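Local coordinates for protein beta-lactamase (Sphaerobacter thermophilus, PDB 4EWF) that probably hydrolyses beta-lactams to substituted beta-amino acids, as a member of the class A beta-lactamase family, at residues G218-I230 with V239-E253. Residues are numbered along the deposited sequence; the frame is centred on the assembly and turned at random.
Sequences GSLTGVVNDVGFI and VAVFTENLPDLHAGE. With SO4 (sulfate ion), chain E.
V239 and G228 exchange two backbone hydrogen bonds, and V241 and D226 repeat the pattern with nearly straight N-H...O bonds; strands 223-230 and 239-244 are thus antiparallel neighbours in the five-stranded sheet of the class A fold. On the sheet face opposite the V239 and V241 side chains, F242 meets N225 and V227 obliquely. Its CD1 is 3.3 Å from N225 CG, with amide and ring planes 46° apart, while CZ touches V227 CG2 at 3.7 Å. At T243 the return bond, T243 N to V224 O, is weak, bent to 127°, while V224 N to T243 O stays sound at 3.0 Å. Two other bonds supplement the weak one. T243 N also reaches N225 OD1 (3.2 Å), and T243 OG1, set between its own N and carbonyl carbon (chi1 83°), donates in the carbonyl plane to a lone pair of V224 O at 2.8 Å. N245 N closes this end on G222 O. Beyond D248, which caps the helix through A251 N, G252 packs its backbone on V224: G252 C is 3.7 Å from V224 CG1. A sulfate, probably from the crystallisation liquor, lies by S219 and is bonded by S52 and T217. Side-chain groups thus supplement a weak backbone bond, and with T243 N on OD1 and R49 O on ND2, the N225 amide is held at both ends.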
loop_
_atom_site.group_PDB
_atom_site.type_symbol
_atom_site.label_atom_id
_atom_site.label_comp_id
_atom_site.label_asym_id
_atom_site.label_seq_id
_atom_site.Cartn_x
_atom_site.Cartn_y
_atom_site.Cartn_z
ATOM N N GLY A 218 -1.850 1.013 -5.603
ATOM C CA GLY A 218 -0.841 1.365 -6.581
ATOM C C GLY A 218 -1.337 1.054 -7.983
ATOM O O GLY A 218 -1.893 -0.023 -8.235
ATOM N N SER A 219 -1.128 1.992 -8.902
ATOM C CA SER A 219 -1.615 1.840 -10.267
ATOM C C SER A 219 -0.644 2.477 -11.246
ATOM O O SER A 219 -0.174 3.583 -11.016
ATOM C CB SER A 219 -2.973 2.530 -10.434
ATOM O OG SER A 219 -3.843 2.226 -9.353
ATOM N N LEU A 220 -0.367 1.761 -12.331
ATOM C CA LEU A 220 0.389 2.251 -13.475
ATOM C C LEU A 220 -0.251 1.535 -14.645
ATOM O O LEU A 220 -1.032 0.613 -14.438
ATOM C CB LEU A 220 1.847 1.792 -13.375
ATOM C CG LEU A 220 2.992 2.713 -12.941
ATOM C CD1 LEU A 220 2.526 3.982 -12.285
ATOM C CD2 LEU A 220 3.973 1.947 -12.067
ATOM N N THR A 221 0.079 1.913 -15.876
ATOM C CA THR A 221 -0.450 1.149 -17.003
ATOM C C THR A 221 0.014 -0.319 -16.865
ATOM O O THR A 221 1.191 -0.581 -16.594
ATOM C CB THR A 221 -0.126 1.805 -18.387
ATOM O OG1 THR A 221 -0.236 0.827 -19.429
ATOM C CG2 THR A 221 1.255 2.422 -18.404
ATOM N N GLY A 222 -0.932 -1.254 -16.971
ATOM C CA GLY A 222 -0.659 -2.676 -16.789
ATOM C C GLY A 222 -0.392 -3.099 -15.348
ATOM O O GLY A 222 -0.002 -4.241 -15.085
ATOM N N VAL A 223 -0.608 -2.195 -14.399
ATOM C CA VAL A 223 -0.291 -2.492 -13.002
ATOM C C VAL A 223 -1.394 -2.068 -12.043
ATOM O O VAL A 223 -1.757 -0.892 -11.988
ATOM C CB VAL A 223 1.022 -1.822 -12.563
ATOM C CG1 VAL A 223 1.210 -2.000 -11.063
ATOM C CG2 VAL A 223 2.218 -2.426 -13.319
ATOM N N VAL A 224 -1.934 -3.025 -11.288
ATOM C CA VAL A 224 -2.956 -2.709 -10.281
ATOM C C VAL A 224 -2.646 -3.439 -8.965
ATOM O O VAL A 224 -2.671 -4.679 -8.910
ATOM C CB VAL A 224 -4.380 -3.045 -10.798
ATOM C CG1 VAL A 224 -5.467 -2.659 -9.754
ATOM C CG2 VAL A 224 -4.643 -2.341 -12.139
ATOM N N ASN A 225 -2.310 -2.672 -7.925
ATOM C CA ASN A 225 -1.912 -3.243 -6.634
ATOM C C ASN A 225 -2.750 -2.649 -5.504
ATOM O O ASN A 225 -3.295 -1.548 -5.639
ATOM C CB ASN A 225 -0.423 -2.949 -6.309
ATOM C CG ASN A 225 0.519 -3.215 -7.468
ATOM O OD1 ASN A 225 0.329 -4.148 -8.247
ATOM N ND2 ASN A 225 1.581 -2.405 -7.563
ATOM N N ASP A 226 -2.823 -3.365 -4.382
ATOM C CA ASP A 226 -3.371 -2.816 -3.135
ATOM C C ASP A 226 -2.755 -3.568 -1.950
ATOM O O ASP A 226 -2.645 -4.793 -1.967
ATOM C CB ASP A 226 -4.904 -2.887 -3.118
ATOM C CG ASP A 226 -5.542 -1.846 -2.183
ATOM O OD1 ASP A 226 -4.823 -0.951 -1.676
ATOM O OD2 ASP A 226 -6.769 -1.928 -1.953
ATOM N N VAL A 227 -2.320 -2.829 -0.940
ATOM C CA VAL A 227 -1.649 -3.426 0.208
ATOM C C VAL A 227 -2.274 -2.866 1.465
ATOM O O VAL A 227 -2.305 -1.653 1.645
ATOM C CB VAL A 227 -0.140 -3.071 0.226
ATOM C CG1 VAL A 227 0.490 -3.489 1.574
ATOM C CG2 VAL A 227 0.584 -3.711 -0.959
ATOM N N GLY A 228 -2.798 -3.723 2.335
ATOM C CA GLY A 228 -3.425 -3.188 3.532
ATOM C C GLY A 228 -3.925 -4.207 4.533
ATOM O O GLY A 228 -3.432 -5.335 4.586
ATOM N N PHE A 229 -4.910 -3.803 5.333
ATOM C CA PHE A 229 -5.407 -4.661 6.381
ATOM C C PHE A 229 -6.909 -4.494 6.534
ATOM O O PHE A 229 -7.478 -3.459 6.192
ATOM C CB PHE A 229 -4.737 -4.307 7.709
ATOM C CG PHE A 229 -5.119 -2.954 8.219
ATOM C CD1 PHE A 229 -6.161 -2.809 9.127
ATOM C CD2 PHE A 229 -4.462 -1.815 7.765
ATOM C CE1 PHE A 229 -6.527 -1.554 9.596
ATOM C CE2 PHE A 229 -4.823 -0.552 8.235
ATOM C CZ PHE A 229 -5.861 -0.421 9.135
ATOM N N ILE A 230 -7.541 -5.528 7.062
ATOM C CA ILE A 230 -8.937 -5.444 7.462
ATOM C C ILE A 230 -9.073 -5.975 8.884
ATOM O O ILE A 230 -8.641 -7.091 9.185
ATOM C CB ILE A 230 -9.851 -6.228 6.512
ATOM C CG1 ILE A 230 -9.772 -5.642 5.103
ATOM C CG2 ILE A 230 -11.286 -6.195 7.009
ATOM C CD1 ILE A 230 -10.322 -6.556 4.057
ATOM N N VAL A 239 -3.419 -8.168 3.839
ATOM C CA VAL A 239 -3.576 -8.430 2.416
ATOM C C VAL A 239 -2.592 -7.630 1.554
ATOM O O VAL A 239 -2.618 -6.407 1.540
ATOM C CB VAL A 239 -5.016 -8.103 1.957
ATOM C CG1 VAL A 239 -5.155 -8.295 0.431
ATOM C CG2 VAL A 239 -6.013 -8.957 2.736
ATOM N N ALA A 240 -1.727 -8.331 0.838
ATOM C CA ALA A 240 -0.837 -7.674 -0.116
ATOM C C ALA A 240 -1.008 -8.342 -1.485
ATOM O O ALA A 240 -0.582 -9.477 -1.696
ATOM C CB ALA A 240 0.622 -7.755 0.369
ATOM N N VAL A 241 -1.685 -7.660 -2.397
ATOM C CA VAL A 241 -1.930 -8.223 -3.718
ATOM C C VAL A 241 -1.379 -7.303 -4.788
ATOM O O VAL A 241 -1.662 -6.109 -4.792
ATOM C CB VAL A 241 -3.434 -8.440 -3.956
ATOM C CG1 VAL A 241 -3.697 -8.969 -5.366
ATOM C CG2 VAL A 241 -3.973 -9.408 -2.908
ATOM N N PHE A 242 -0.556 -7.869 -5.668
ATOM C CA PHE A 242 -0.012 -7.160 -6.815
ATOM C C PHE A 242 -0.531 -7.809 -8.078
ATOM O O PHE A 242 -0.599 -9.036 -8.159
ATOM C CB PHE A 242 1.527 -7.189 -6.771
ATOM C CG PHE A 242 2.091 -6.361 -5.645
ATOM C CD1 PHE A 242 2.651 -5.118 -5.896
ATOM C CD2 PHE A 242 1.993 -6.797 -4.331
ATOM C CE1 PHE A 242 3.155 -4.332 -4.854
ATOM C CE2 PHE A 242 2.491 -6.017 -3.274
ATOM C CZ PHE A 242 3.069 -4.774 -3.545
ATOM N N THR A 243 -0.922 -7.001 -9.065
ATOM C CA THR A 243 -1.344 -7.596 -10.329
ATOM C C THR A 243 -0.690 -6.878 -11.500
ATOM O O THR A 243 -0.453 -5.673 -11.464
ATOM C CB THR A 243 -2.888 -7.628 -10.547
ATOM O OG1 THR A 243 -3.344 -6.359 -11.045
ATOM C CG2 THR A 243 -3.647 -8.004 -9.270
ATOM N N GLU A 244 -0.431 -7.638 -12.553
ATOM C CA GLU A 244 0.343 -7.147 -13.669
ATOM C C GLU A 244 -0.240 -7.702 -14.959
ATOM O O GLU A 244 -0.511 -8.909 -15.074
ATOM C CB GLU A 244 1.782 -7.620 -13.435
ATOM C CG GLU A 244 2.737 -7.568 -14.554
ATOM C CD GLU A 244 4.083 -8.146 -14.122
ATOM O OE1 GLU A 244 4.633 -7.660 -13.113
ATOM O OE2 GLU A 244 4.566 -9.098 -14.766
ATOM N N ASN A 245 -0.437 -6.823 -15.937
ATOM C CA ASN A 245 -0.922 -7.227 -17.250
ATOM C C ASN A 245 -2.299 -7.888 -17.292
ATOM O O ASN A 245 -2.577 -8.647 -18.215
ATOM C CB ASN A 245 0.098 -8.149 -17.931
ATOM C CG ASN A 245 1.426 -7.469 -18.128
ATOM O OD1 ASN A 245 1.477 -6.294 -18.502
ATOM N ND2 ASN A 245 2.508 -8.179 -17.832
ATOM N N LEU A 246 -3.153 -7.622 -16.307
ATOM C CA LEU A 246 -4.568 -7.963 -16.472
ATOM C C LEU A 246 -5.133 -7.099 -17.601
ATOM O O LEU A 246 -4.481 -6.152 -18.042
ATOM C CB LEU A 246 -5.356 -7.768 -15.173
ATOM C CG LEU A 246 -4.903 -8.551 -13.932
ATOM C CD1 LEU A 246 -6.062 -8.789 -12.960
ATOM C CD2 LEU A 246 -4.257 -9.846 -14.308
ATOM N N PRO A 247 -6.339 -7.420 -18.085
ATOM C CA PRO A 247 -6.796 -6.733 -19.302
ATOM C C PRO A 247 -6.932 -5.213 -19.188
ATOM O O PRO A 247 -6.662 -4.505 -20.157
ATOM C CB PRO A 247 -8.151 -7.383 -19.569
ATOM C CG PRO A 247 -7.979 -8.782 -19.026
ATOM C CD PRO A 247 -7.195 -8.574 -17.753
ATOM N N ASP A 248 -7.333 -4.714 -18.028
ATOM C CA ASP A 248 -7.536 -3.280 -17.857
ATOM C C ASP A 248 -7.695 -2.949 -16.387
ATOM O O ASP A 248 -7.672 -3.839 -15.535
ATOM C CB ASP A 248 -8.765 -2.785 -18.654
ATOM C CG ASP A 248 -9.992 -3.688 -18.475
ATOM O OD1 ASP A 248 -10.260 -4.147 -17.335
ATOM O OD2 ASP A 248 -10.689 -3.945 -19.478
ATOM N N LEU A 249 -7.852 -1.661 -16.094
ATOM C CA LEU A 249 -7.980 -1.210 -14.718
ATOM C C LEU A 249 -9.142 -1.920 -14.014
ATOM O O LEU A 249 -8.991 -2.410 -12.897
ATOM C CB LEU A 249 -8.164 0.310 -14.667
ATOM C CG LEU A 249 -8.553 0.885 -13.302
ATOM C CD1 LEU A 249 -7.414 0.685 -12.285
ATOM C CD2 LEU A 249 -8.962 2.376 -13.429
ATOM N N HIS A 250 -10.299 -1.969 -14.671
ATOM C CA HIS A 250 -11.467 -2.620 -14.087
ATOM C C HIS A 250 -11.160 -4.070 -13.687
ATOM O O HIS A 250 -11.544 -4.531 -12.607
ATOM C CB HIS A 250 -12.626 -2.612 -15.074
ATOM C CG HIS A 250 -13.775 -3.478 -14.657
ATOM N ND1 HIS A 250 -13.905 -4.792 -15.063
ATOM C CD2 HIS A 250 -14.843 -3.222 -13.861
ATOM C CE1 HIS A 250 -15.003 -5.307 -14.535
ATOM N NE2 HIS A 250 -15.590 -4.377 -13.802
ATOM N N ALA A 251 -10.471 -4.794 -14.562
ATOM C CA ALA A 251 -10.170 -6.192 -14.278
ATOM C C ALA A 251 -9.227 -6.313 -13.078
ATOM O O ALA A 251 -9.361 -7.217 -12.245
ATOM C CB ALA A 251 -9.576 -6.876 -15.505
ATOM N N GLY A 252 -8.261 -5.410 -12.998
ATOM C CA GLY A 252 -7.333 -5.407 -11.882
ATOM C C GLY A 252 -8.040 -5.159 -10.550
ATOM O O GLY A 252 -7.837 -5.887 -9.582
ATOM N N GLU A 253 -8.878 -4.133 -10.508
ATOM C CA GLU A 253 -9.605 -3.816 -9.286
ATOM C C GLU A 253 -10.548 -4.952 -8.891
ATOM O O GLU A 253 -10.587 -5.345 -7.728
ATOM C CB GLU A 253 -10.330 -2.472 -9.400
ATOM C CG GLU A 253 -9.323 -1.320 -9.667
ATOM C CD GLU A 253 -9.904 0.069 -9.448
ATOM O OE1 GLU A 253 -10.996 0.368 -10.005
ATOM O OE2 GLU A 253 -9.258 0.860 -8.716
HETATM S S SO4 E . -2.895 4.930 -7.123
HETATM O O1 SO4 E . -1.540 4.711 -7.648
HETATM O O2 SO4 E . -2.805 5.055 -5.664
HETATM O O3 SO4 E . -3.467 6.153 -7.697
HETATM O O4 SO4 E . -3.769 3.799 -7.462
HETATM O O HOH W 1 -2.828 -5.712 -13.898
HETATM O O HOH W 2 2.831 -4.405 -16.457
HETATM O O HOH W 3 2.034 -5.232 -10.205
#